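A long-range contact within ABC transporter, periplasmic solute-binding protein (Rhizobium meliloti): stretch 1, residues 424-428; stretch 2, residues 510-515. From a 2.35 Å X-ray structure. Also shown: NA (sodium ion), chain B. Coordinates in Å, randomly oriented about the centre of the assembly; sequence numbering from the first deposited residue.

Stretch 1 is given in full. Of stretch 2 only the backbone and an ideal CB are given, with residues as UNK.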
ATOM      1  N   GLY A 424       0.903   1.212   3.129  1.00 46.38           N
ATOM      2  CA  GLY A 424       1.017   1.157   1.660  1.00 48.05           C
ATOM      3  C   GLY A 424      -0.125   1.842   0.886  1.00 49.35           C
ATOM      4  O   GLY A 424      -1.111   2.284   1.466  1.00 50.01           O
ATOM      5  N   ALA A 425       0.025   1.958  -0.434  1.00 49.95           N
ATOM      6  CA  ALA A 425      -0.975   2.586  -1.272  1.00 49.82           C
ATOM      7  C   ALA A 425      -2.209   1.746  -1.179  1.00 50.56           C
ATOM      8  O   ALA A 425      -2.065   0.547  -1.114  1.00 49.57           O
ATOM      9  CB  ALA A 425      -0.511   2.633  -2.702  1.00 52.27           C
ATOM     10  N   PRO A 426      -3.417   2.321  -1.188  1.00 49.41           N
ATOM     11  CA  PRO A 426      -3.692   3.729  -1.415  1.00 49.44           C
ATOM     12  C   PRO A 426      -4.037   4.509  -0.141  1.00 49.14           C
ATOM     13  O   PRO A 426      -4.622   5.583  -0.225  1.00 49.92           O
ATOM     14  CB  PRO A 426      -4.949   3.664  -2.281  1.00 50.61           C
ATOM     15  CG  PRO A 426      -5.699   2.481  -1.719  1.00 49.04           C
ATOM     16  CD  PRO A 426      -4.655   1.529  -1.199  1.00 48.19           C
ATOM     17  N   TYR A 427      -3.625   3.982   1.009  1.00 48.91           N
ATOM     18  CA  TYR A 427      -3.930   4.531   2.305  1.00 48.04           C
ATOM     19  C   TYR A 427      -2.901   5.596   2.785  1.00 49.93           C
ATOM     20  O   TYR A 427      -3.098   6.233   3.821  1.00 50.85           O
ATOM     21  CB  TYR A 427      -3.962   3.422   3.326  1.00 46.98           C
ATOM     22  CG  TYR A 427      -4.737   2.176   2.927  1.00 51.17           C
ATOM     23  CD1 TYR A 427      -6.133   2.216   2.753  1.00 52.38           C
ATOM     24  CD2 TYR A 427      -4.088   0.951   2.735  1.00 51.52           C
ATOM     25  CE1 TYR A 427      -6.836   1.121   2.359  1.00 53.65           C
ATOM     26  CE2 TYR A 427      -4.821  -0.172   2.358  1.00 54.56           C
ATOM     27  CZ  TYR A 427      -6.179  -0.068   2.162  1.00 55.19           C
ATOM     28  OH  TYR A 427      -6.920  -1.174   1.840  1.00 59.11           O
ATOM     29  N   ASP A 428      -1.804   5.770   2.080  1.00 50.36           N
ATOM     30  CA  ASP A 428      -0.689   6.516   2.664  1.00 51.87           C
ATOM     31  C   ASP A 428      -0.541   7.801   1.896  1.00 51.17           C
ATOM     32  O   ASP A 428      -0.848   7.831   0.721  1.00 52.21           O
ATOM     33  CB  ASP A 428       0.647   5.707   2.594  1.00 52.69           C
ATOM     34  CG  ASP A 428       0.842   4.792   3.770  1.00 52.32           C
ATOM     35  OD1 ASP A 428       0.141   4.985   4.769  1.00 52.25           O
ATOM     36  OD2 ASP A 428       1.641   3.834   3.685  1.00 52.91           O
ATOM     37  N   UNK A 510       1.452  -2.987 -11.446  1.00 60.73           N
ATOM     38  CA  UNK A 510       0.259  -2.352 -10.875  1.00 57.58           C
ATOM     39  C   UNK A 510       0.638  -1.284  -9.877  1.00 56.12           C
ATOM     40  O   UNK A 510       1.654  -1.382  -9.202  1.00 56.43           O
ATOM     41  CB  UNK A 510      -0.641  -3.392 -10.205  1.00 57.58           C
ATOM     42  N   UNK A 511      -0.196  -0.266  -9.787  1.00 55.49           N
ATOM     43  CA  UNK A 511       0.069   0.850  -8.914  1.00 56.73           C
ATOM     44  C   UNK A 511      -0.224   0.442  -7.480  1.00 53.20           C
ATOM     45  O   UNK A 511       0.421   0.924  -6.544  1.00 54.76           O
ATOM     46  CB  UNK A 511      -0.759   2.071  -9.320  1.00 56.73           C
ATOM     47  N   UNK A 512      -1.202  -0.433  -7.288  1.00 49.59           N
ATOM     48  CA  UNK A 512      -1.475  -0.917  -5.950  1.00 50.34           C
ATOM     49  C   UNK A 512      -1.639  -2.398  -6.036  1.00 52.15           C
ATOM     50  O   UNK A 512      -1.746  -2.963  -7.100  1.00 53.11           O
ATOM     51  CB  UNK A 512      -2.711  -0.255  -5.338  1.00 50.34           C
ATOM     52  N   UNK A 513      -1.655  -3.013  -4.876  1.00 55.33           N
ATOM     53  CA  UNK A 513      -1.840  -4.433  -4.734  1.00 53.37           C
ATOM     54  C   UNK A 513      -3.308  -4.831  -4.895  1.00 54.40           C
ATOM     55  O   UNK A 513      -3.654  -5.996  -4.698  1.00 53.24           O
ATOM     56  CB  UNK A 513      -1.310  -4.892  -3.374  1.00 53.37           C
ATOM     57  N   UNK A 514      -4.172  -3.872  -5.236  1.00 54.64           N
ATOM     58  CA  UNK A 514      -5.634  -4.138  -5.312  1.00 56.06           C
ATOM     59  C   UNK A 514      -6.123  -4.072  -6.768  1.00 58.48           C
ATOM     60  O   UNK A 514      -7.312  -4.258  -7.047  1.00 54.80           O
ATOM     61  CB  UNK A 514      -6.409  -3.132  -4.458  1.00 56.06           C
ATOM     62  N   UNK A 515      -5.155  -3.823  -7.663  1.00 60.08           N
ATOM     63  CA  UNK A 515      -5.354  -3.679  -9.096  1.00 62.04           C
ATOM     64  C   UNK A 515      -4.850  -4.914  -9.795  1.00 59.44           C
ATOM     65  O   UNK A 515      -3.860  -5.475  -9.371  1.00 56.14           O
ATOM     66  CB  UNK A 515      -4.651  -2.430  -9.632  1.00 62.04           C
TER
HETATM   67 NA    NA B 601      -6.952  -0.988 -12.101  1.00 63.85          NA

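Position 510 opens the stretch with its CA-to-CB bond out of reach of stretch 1, so the contact places no demand on it. Its backbone angles suit many residues, proline included, and the deposited residue is Pro 510.

At position 511 the CB points sideways and nothing of stretch 1 lies within 5.5 Å of it, so almost any side chain could be carried. It is Val 511, chi1 t, whose approach to stretch 1 is made by its backbone: Val 511 O lies 4.3 Å from Ala 425 CB.

Position 512 is more constrained. Its CB points toward stretch 1, and the ideal CB of 512 lies 4.3 Å from Ala 425 O and 4.9 Å from Pro 426 CD. Ala 425 CB and the Pro 426 ring offer apolar ground beside the carbonyl O of Ala 425, which leaves room for a small or beta-branched side chain such as alanine, valine, serine or threonine. The position also begins a type I turn, where a short polar side chain can accept a hydrogen bond from an amide two residues on. Thr 512 meets both conditions: its CG2 packs 4.0 Å from Ala 425 CB, while its OG1 accepts a hydrogen bond from the N of 514 (3.0 Å) and donates one to OD2 of 515 (3.0 Å).

Position 513 turns its CB sideways into space unfilled by stretch 1, so a long polar residue would fit as well as a short one. Glu 513 makes no direct contact; its backbone does the linking, as water 1 accepts from Glu 513 N (2.9 Å) and donates to Ala 425 O (2.9 Å), bridging two stretches that share no direct hydrogen bond.

At position 514 the CB points toward stretch 1 but finds nothing within 5.5 Å. A small residue would leave that distance unspanned, whereas a long or aromatic one could reach Ala 425 O, the Pro 426 ring and the Tyr 427 ring. Phenylalanine, tyrosine, leucine or methionine would all be plausible. Tyr 514, chi1 m, buries more of its surface against stretch 1 than any other residue of stretch 2. Its CE2 lies 3.7 Å from Ala 425 O, which sits at the ring edge, and 3.9 Å from Pro 426 CD in an apolar contact. Its OH reaches 3.8 Å from Tyr 427 CE2, at the edge of that ring.

Position 515 closes the turn with its CB out of reach of stretch 1, but the sodium ion nearby favours an oxygen-bearing, preferably acidic, side chain. Asp 515 binds NA through OD1 (2.5 Å).

Stretch 2 510-515: PVTEYD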
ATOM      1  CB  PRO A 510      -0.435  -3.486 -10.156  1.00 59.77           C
ATOM      2  CG  PRO A 510       0.676  -4.420  -9.798  1.00 61.58           C
ATOM      3  CD  PRO A 510       1.653  -4.355 -10.944  1.00 61.06           C
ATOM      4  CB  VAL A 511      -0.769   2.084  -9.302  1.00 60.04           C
ATOM      5  CG1 VAL A 511      -0.470   3.200  -8.356  1.00 61.65           C
ATOM      6  CG2 VAL A 511      -0.418   2.559 -10.705  1.00 60.05           C
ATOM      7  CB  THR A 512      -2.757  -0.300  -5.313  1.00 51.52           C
ATOM      8  OG1 THR A 512      -3.915  -0.976  -5.792  1.00 48.63           O
ATOM      9  CG2 THR A 512      -2.900   1.214  -5.594  1.00 47.70           C
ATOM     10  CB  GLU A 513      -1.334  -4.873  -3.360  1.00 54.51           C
ATOM     11  CG  GLU A 513       0.188  -4.820  -3.169  1.00 57.60           C
ATOM     12  CD  GLU A 513       1.015  -5.579  -4.231  1.00 62.60           C
ATOM     13  OE1 GLU A 513       0.535  -6.545  -4.914  1.00 62.78           O
ATOM     14  OE2 GLU A 513       2.173  -5.168  -4.428  1.00 70.13           O
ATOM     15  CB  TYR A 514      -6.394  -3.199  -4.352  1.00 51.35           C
ATOM     16  CG  TYR A 514      -5.797  -3.262  -2.984  1.00 50.37           C
ATOM     17  CD1 TYR A 514      -6.021  -4.353  -2.172  1.00 55.65           C
ATOM     18  CD2 TYR A 514      -4.939  -2.262  -2.517  1.00 54.55           C
ATOM     19  CE1 TYR A 514      -5.465  -4.448  -0.907  1.00 55.62           C
ATOM     20  CE2 TYR A 514      -4.339  -2.331  -1.258  1.00 52.73           C
ATOM     21  CZ  TYR A 514      -4.614  -3.434  -0.450  1.00 55.23           C
ATOM     22  OH  TYR A 514      -4.026  -3.559   0.795  1.00 54.20           O
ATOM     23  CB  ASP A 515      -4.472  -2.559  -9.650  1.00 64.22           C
ATOM     24  CG  ASP A 515      -5.001  -1.186  -9.348  1.00 68.04           C
ATOM     25  OD1 ASP A 515      -6.136  -0.860  -9.796  1.00 67.89           O
ATOM     26  OD2 ASP A 515      -4.245  -0.418  -8.693  1.00 74.45           O
TER
HETATM   27  O   HOH W   1      -0.594  -1.383  -2.660  1.00 54.51           O
HETATM   28  O   HOH W   2      -8.273   0.857 -10.899  1.00 60.52           O
HETATM   29  O   HOH W   3      -5.254  -2.343 -13.214  1.00 63.11           O
HETATM   30  O   HOH W   4      -8.532  -1.265 -13.423  1.00 68.67           O
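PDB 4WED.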